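L-methionine gamma-lyase (Fusobacterium nucleatum subsp. nucleatum, PDB 6LXU) is a pyridoxal-phosphate-dependent enzyme of the Cys/Met metabolism family, with its cofactor covalently bound. Local coordinates at residues 160-165 with 368-373; 325-330 with 352-357. All coordinates share one frame; numbering follows the deposited sequence.

Contact 1 (160-165 with 368-373); sequences ANPNLK and AGITDG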
loop_
_atom_site.group_PDB
_atom_site.type_symbol
_atom_site.label_atom_id
_atom_site.label_comp_id
_atom_site.label_asym_id
_atom_site.label_seq_id
_atom_site.Cartn_x
_atom_site.Cartn_y
_atom_site.Cartn_z
ATOM N N ALA A 160 31.340 -10.981 7.769
ATOM C CA ALA A 160 30.376 -12.017 8.207
ATOM C C ALA A 160 30.343 -12.143 9.718
ATOM O O ALA A 160 31.414 -12.082 10.349
ATOM C CB ALA A 160 30.737 -13.363 7.603
ATOM N N ASN A 161 29.133 -12.371 10.271
ATOM C CA ASN A 161 28.841 -12.546 11.728
ATOM C C ASN A 161 29.674 -13.667 12.308
ATOM O O ASN A 161 30.048 -14.550 11.554
ATOM C CB ASN A 161 27.376 -12.996 11.971
ATOM C CG ASN A 161 26.326 -11.964 11.585
ATOM O OD1 ASN A 161 26.250 -10.875 12.181
ATOM N ND2 ASN A 161 25.433 -12.346 10.657
ATOM N N PRO A 162 29.949 -13.700 13.626
ATOM C CA PRO A 162 29.557 -12.692 14.635
ATOM C C PRO A 162 30.673 -11.687 15.000
ATOM O O PRO A 162 30.464 -10.770 15.821
ATOM C CB PRO A 162 29.258 -13.577 15.842
ATOM C CG PRO A 162 30.269 -14.684 15.728
ATOM C CD PRO A 162 30.468 -14.930 14.259
ATOM N N ASN A 163 31.840 -11.894 14.402
ATOM C CA ASN A 163 33.048 -11.121 14.641
ATOM C C ASN A 163 33.479 -10.341 13.392
ATOM O O ASN A 163 34.621 -9.904 13.306
ATOM C CB ASN A 163 34.194 -12.054 15.109
ATOM C CG ASN A 163 33.971 -12.668 16.498
ATOM O OD1 ASN A 163 33.150 -12.215 17.295
ATOM N ND2 ASN A 163 34.788 -13.668 16.823
ATOM N N LEU A 164 32.566 -10.141 12.439
ATOM C CA LEU A 164 32.843 -9.362 11.218
ATOM C C LEU A 164 34.106 -9.848 10.495
ATOM O O LEU A 164 34.988 -9.075 10.100
ATOM C CB LEU A 164 32.857 -7.857 11.502
ATOM C CG LEU A 164 31.483 -7.370 12.006
ATOM C CD1 LEU A 164 31.539 -5.925 12.460
ATOM C CD2 LEU A 164 30.377 -7.540 10.976
ATOM N N LYS A 165 34.153 -11.159 10.316
ATOM C CA LYS A 165 35.226 -11.820 9.590
ATOM C C LYS A 165 35.322 -11.310 8.166
ATOM O O LYS A 165 34.309 -11.187 7.467
ATOM C CB LYS A 165 34.970 -13.324 9.580
ATOM C CG LYS A 165 36.037 -14.172 8.901
ATOM C CD LYS A 165 35.644 -15.646 8.948
ATOM C CE LYS A 165 36.687 -16.542 8.337
ATOM N NZ LYS A 165 36.378 -17.964 8.624
ATOM N N ALA A 368 29.987 -22.166 18.602
ATOM C CA ALA A 368 29.425 -21.334 17.529
ATOM C C ALA A 368 30.008 -19.904 17.436
ATOM O O ALA A 368 29.530 -19.094 16.633
ATOM C CB ALA A 368 27.906 -21.275 17.678
ATOM N N GLY A 369 31.029 -19.597 18.236
ATOM C CA GLY A 369 31.667 -18.283 18.238
ATOM C C GLY A 369 30.929 -17.194 19.001
ATOM O O GLY A 369 31.276 -16.016 18.883
ATOM N N ILE A 370 29.930 -17.577 19.801
ATOM C CA ILE A 370 29.159 -16.628 20.598
ATOM C C ILE A 370 29.717 -16.645 22.019
ATOM O O ILE A 370 29.610 -17.647 22.737
ATOM C CB ILE A 370 27.648 -16.961 20.583
ATOM C CG1 ILE A 370 27.095 -16.929 19.149
ATOM C CG2 ILE A 370 26.872 -16.020 21.509
ATOM C CD1 ILE A 370 27.247 -15.602 18.427
ATOM N N THR A 371 30.325 -15.533 22.397
ATOM C CA THR A 371 30.918 -15.349 23.714
ATOM C C THR A 371 29.944 -14.568 24.604
ATOM O O THR A 371 29.076 -13.841 24.097
ATOM C CB THR A 371 32.262 -14.620 23.567
ATOM O OG1 THR A 371 32.121 -13.560 22.611
ATOM C CG2 THR A 371 33.333 -15.566 23.047
ATOM N N ASP A 372 30.067 -14.720 25.918
ATOM C CA ASP A 372 29.057 -14.230 26.854
ATOM C C ASP A 372 28.868 -12.722 26.853
ATOM O O ASP A 372 27.779 -12.248 27.166
ATOM C CB ASP A 372 29.383 -14.685 28.290
ATOM C CG ASP A 372 28.862 -16.080 28.619
ATOM O OD1 ASP A 372 28.352 -16.767 27.705
ATOM O OD2 ASP A 372 28.943 -16.475 29.804
ATOM N N GLY A 373 29.927 -11.972 26.571
ATOM C CA GLY A 373 29.838 -10.518 26.534
ATOM C C GLY A 373 29.656 -9.904 25.155
ATOM O O GLY A 373 29.717 -8.694 25.032
#
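The pyrrolidine ring of P162 meets the turn at G369 and I370, and almost everything these two loops share passes through that one ring. Its CG lies 3.6 Å from G369 O, a van der Waals approach of a ring methylene to a backbone carbonyl. On the neighbouring ring atom, P162 CB packs against I370 CD1 at 3.9 Å. No hydrogen bond joins the segments, and the surface they bury together is small, 113 Å². I370 gets its CD1 to the proline by way of CG1, which stands beside the backbone N and opposite the carbonyl carbon (chi1 -60°).

One shell out, both partners are held by their own turns. The N161-P162 peptide is cis, which folds the chain sharply at the proline. Behind it A160 and K165 pair through their backbones, A160 N to K165 O at 3.0 Å and K165 N to A160 O at 2.9 Å; A160 stands opposite two residues, L164 and K165, a G1 beta bulge closing the loop. P162 O accepts a hydrogen bond from S316 OG, while N161 OD1 is bonded to R376 NH1, tying the loop to two strands of the five-stranded sheet. Across the contact, T371 OG1 and G373 N bond to the two carboxylate oxygens of E318, and the carboxylate of D372 forms salt bridges with K362 and R365.

G369, at a phi of 79°, is the C-prime residue of a Schellman motif that ends helix 362-367, with I370 N bonded to R365 O and G369 N to E366 O. The contact thus sets a cis-proline loop, following strand 151-157 of the seven-stranded sheet, against a Schellman helix end leading into strand 374-378 of the other sheet.

Contact 2 (325-330 with 352-357); sequences AGKTLL and PASMTH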
loop_
_atom_site.group_PDB
_atom_site.type_symbol
_atom_site.label_atom_id
_atom_site.label_comp_id
_atom_site.label_asym_id
_atom_site.label_seq_id
_atom_site.Cartn_x
_atom_site.Cartn_y
_atom_site.Cartn_z
ATOM N N ALA A 325 26.554 -8.368 32.051
ATOM C CA ALA A 325 26.844 -7.045 31.510
ATOM C C ALA A 325 26.089 -6.808 30.202
ATOM O O ALA A 325 25.582 -5.697 29.989
ATOM C CB ALA A 325 28.331 -6.856 31.304
ATOM N N GLY A 326 26.020 -7.831 29.350
ATOM C CA GLY A 326 25.265 -7.730 28.093
ATOM C C GLY A 326 23.806 -7.424 28.337
ATOM O O GLY A 326 23.230 -6.511 27.725
ATOM N N LYS A 327 23.189 -8.170 29.245
ATOM C CA LYS A 327 21.763 -7.956 29.527
ATOM C C LYS A 327 21.522 -6.600 30.187
ATOM O O LYS A 327 20.592 -5.875 29.820
ATOM C CB LYS A 327 21.196 -9.081 30.404
ATOM C CG LYS A 327 21.279 -10.458 29.781
ATOM C CD LYS A 327 20.322 -11.463 30.419
ATOM C CE LYS A 327 20.509 -11.604 31.924
ATOM N NZ LYS A 327 19.439 -12.441 32.523
ATOM N N THR A 328 22.366 -6.246 31.160
ATOM C CA THR A 328 22.236 -4.978 31.848
ATOM C C THR A 328 22.371 -3.796 30.883
ATOM O O THR A 328 21.586 -2.856 30.959
ATOM C CB THR A 328 23.238 -4.868 33.015
ATOM O OG1 THR A 328 22.904 -5.860 33.996
ATOM C CG2 THR A 328 23.194 -3.489 33.657
ATOM N N LEU A 329 23.374 -3.842 30.006
ATOM C CA LEU A 329 23.529 -2.800 29.002
ATOM C C LEU A 329 22.248 -2.655 28.179
ATOM O O LEU A 329 21.651 -1.581 28.131
ATOM C CB LEU A 329 24.701 -3.096 28.054
ATOM C CG LEU A 329 24.834 -2.119 26.872
ATOM C CD1 LEU A 329 25.058 -0.700 27.353
ATOM C CD2 LEU A 329 25.933 -2.555 25.919
ATOM N N LEU A 330 21.825 -3.747 27.554
ATOM C CA LEU A 330 20.688 -3.666 26.634
ATOM C C LEU A 330 19.412 -3.260 27.333
ATOM O O LEU A 330 18.649 -2.446 26.809
ATOM C CB LEU A 330 20.482 -4.965 25.879
ATOM C CG LEU A 330 21.254 -5.033 24.563
ATOM C CD1 LEU A 330 22.767 -4.982 24.743
ATOM C CD2 LEU A 330 20.870 -6.289 23.816
ATOM N N PRO A 352 23.646 -11.817 21.593
ATOM C CA PRO A 352 23.273 -13.165 21.164
ATOM C C PRO A 352 23.198 -14.211 22.281
ATOM O O PRO A 352 22.310 -15.077 22.246
ATOM C CB PRO A 352 24.345 -13.521 20.142
ATOM C CG PRO A 352 24.785 -12.224 19.586
ATOM C CD PRO A 352 24.631 -11.212 20.673
ATOM N N ALA A 353 24.078 -14.126 23.280
ATOM C CA ALA A 353 24.099 -15.154 24.328
ATOM C C ALA A 353 22.787 -15.242 25.094
ATOM O O ALA A 353 22.403 -16.341 25.497
ATOM C CB ALA A 353 25.266 -14.930 25.293
ATOM N N SER A 354 22.106 -14.116 25.307
ATOM C CA SER A 354 20.828 -14.110 26.018
ATOM C C SER A 354 19.604 -14.062 25.113
ATOM O O SER A 354 18.489 -14.228 25.610
ATOM C CB SER A 354 20.756 -12.930 26.980
ATOM O OG SER A 354 20.675 -11.696 26.277
ATOM N N MET A 355 19.798 -13.836 23.813
ATOM C CA MET A 355 18.680 -13.555 22.896
ATOM C C MET A 355 18.599 -14.664 21.847
ATOM O O MET A 355 17.978 -15.706 22.109
ATOM C CB MET A 355 18.824 -12.130 22.328
ATOM C CG MET A 355 18.645 -11.105 23.441
ATOM S SD MET A 355 18.937 -9.394 22.972
ATOM C CE MET A 355 17.661 -9.118 21.745
ATOM N N THR A 356 19.263 -14.508 20.707
ATOM C CA THR A 356 19.160 -15.477 19.628
ATOM C C THR A 356 19.637 -16.871 20.043
ATOM O O THR A 356 19.116 -17.873 19.537
ATOM C CB THR A 356 19.964 -15.051 18.396
ATOM O OG1 THR A 356 21.297 -14.731 18.794
ATOM C CG2 THR A 356 19.357 -13.838 17.734
ATOM N N HIS A 357 20.637 -16.935 20.928
ATOM C CA HIS A 357 21.212 -18.226 21.345
ATOM C C HIS A 357 20.764 -18.684 22.733
ATOM O O HIS A 357 21.425 -19.537 23.353
ATOM C CB HIS A 357 22.738 -18.176 21.232
ATOM C CG HIS A 357 23.226 -18.076 19.826
ATOM N ND1 HIS A 357 23.026 -16.964 19.036
ATOM C CD2 HIS A 357 23.905 -18.963 19.060
ATOM C CE1 HIS A 357 23.567 -17.168 17.849
ATOM N NE2 HIS A 357 24.110 -18.373 17.841
#
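Helix 322-332 packs one flank on the turn that follows strand 348-350, a buried side-chain contact in the part of the chain built on the five-stranded sheet. Two pairs carry it, about one helical turn apart, and no hydrogen bond crosses. Nearer the helix start, the aliphatic part of K327 lies along S354: CG and CD of the lysine are each 3.8 Å from S354 CB. The lysine chain then bends at chi3 (-56°), and NZ reaches E44 of the second subunit in a salt bridge, while A43 of that subunit packs on both K327 and S354 and its F40 on M355. S354 OG is hydrogen-bonded to H351 ND1. In the second pair L330 CD2 touches M355 SD at 3.8 Å, the two side chains crossing obliquely.

P352 O accepts from both H357 N (2.8 Å) and M355 N (3.2 Å), closing the turn on itself. T356 OG1 and H357 ND1 add a hydrogen bond of 2.8 Å. Within the chain L330 also rests on I349 of strand 348-350, L329 on F317 and L319 of strand 314-319, and H357 on R365 of helix 362-367.

In the fold
Contacts 1 and 2 have centres 13 Å apart and touch directly. I370 is the main joint: its CG1 lies 3.6 Å from H357 NE2, and its CG2 is 3.8 Å from P352 CB. Both segments of contact 2 fall in the stretch of chain between those of contact 1, and the centres of contacts 1 and 2 lie about 17 and 24 Å from the centre of the chain. Segment 160-165 is in the loop that leaves strand 151-157 of the seven-stranded sheet; the other three lie beside strands of the five-stranded one. H351 serves both, bonding to D372 O and S354 OG. The cofactor is carried on K212, outside both contacts, and only contact 2 reaches the second subunit.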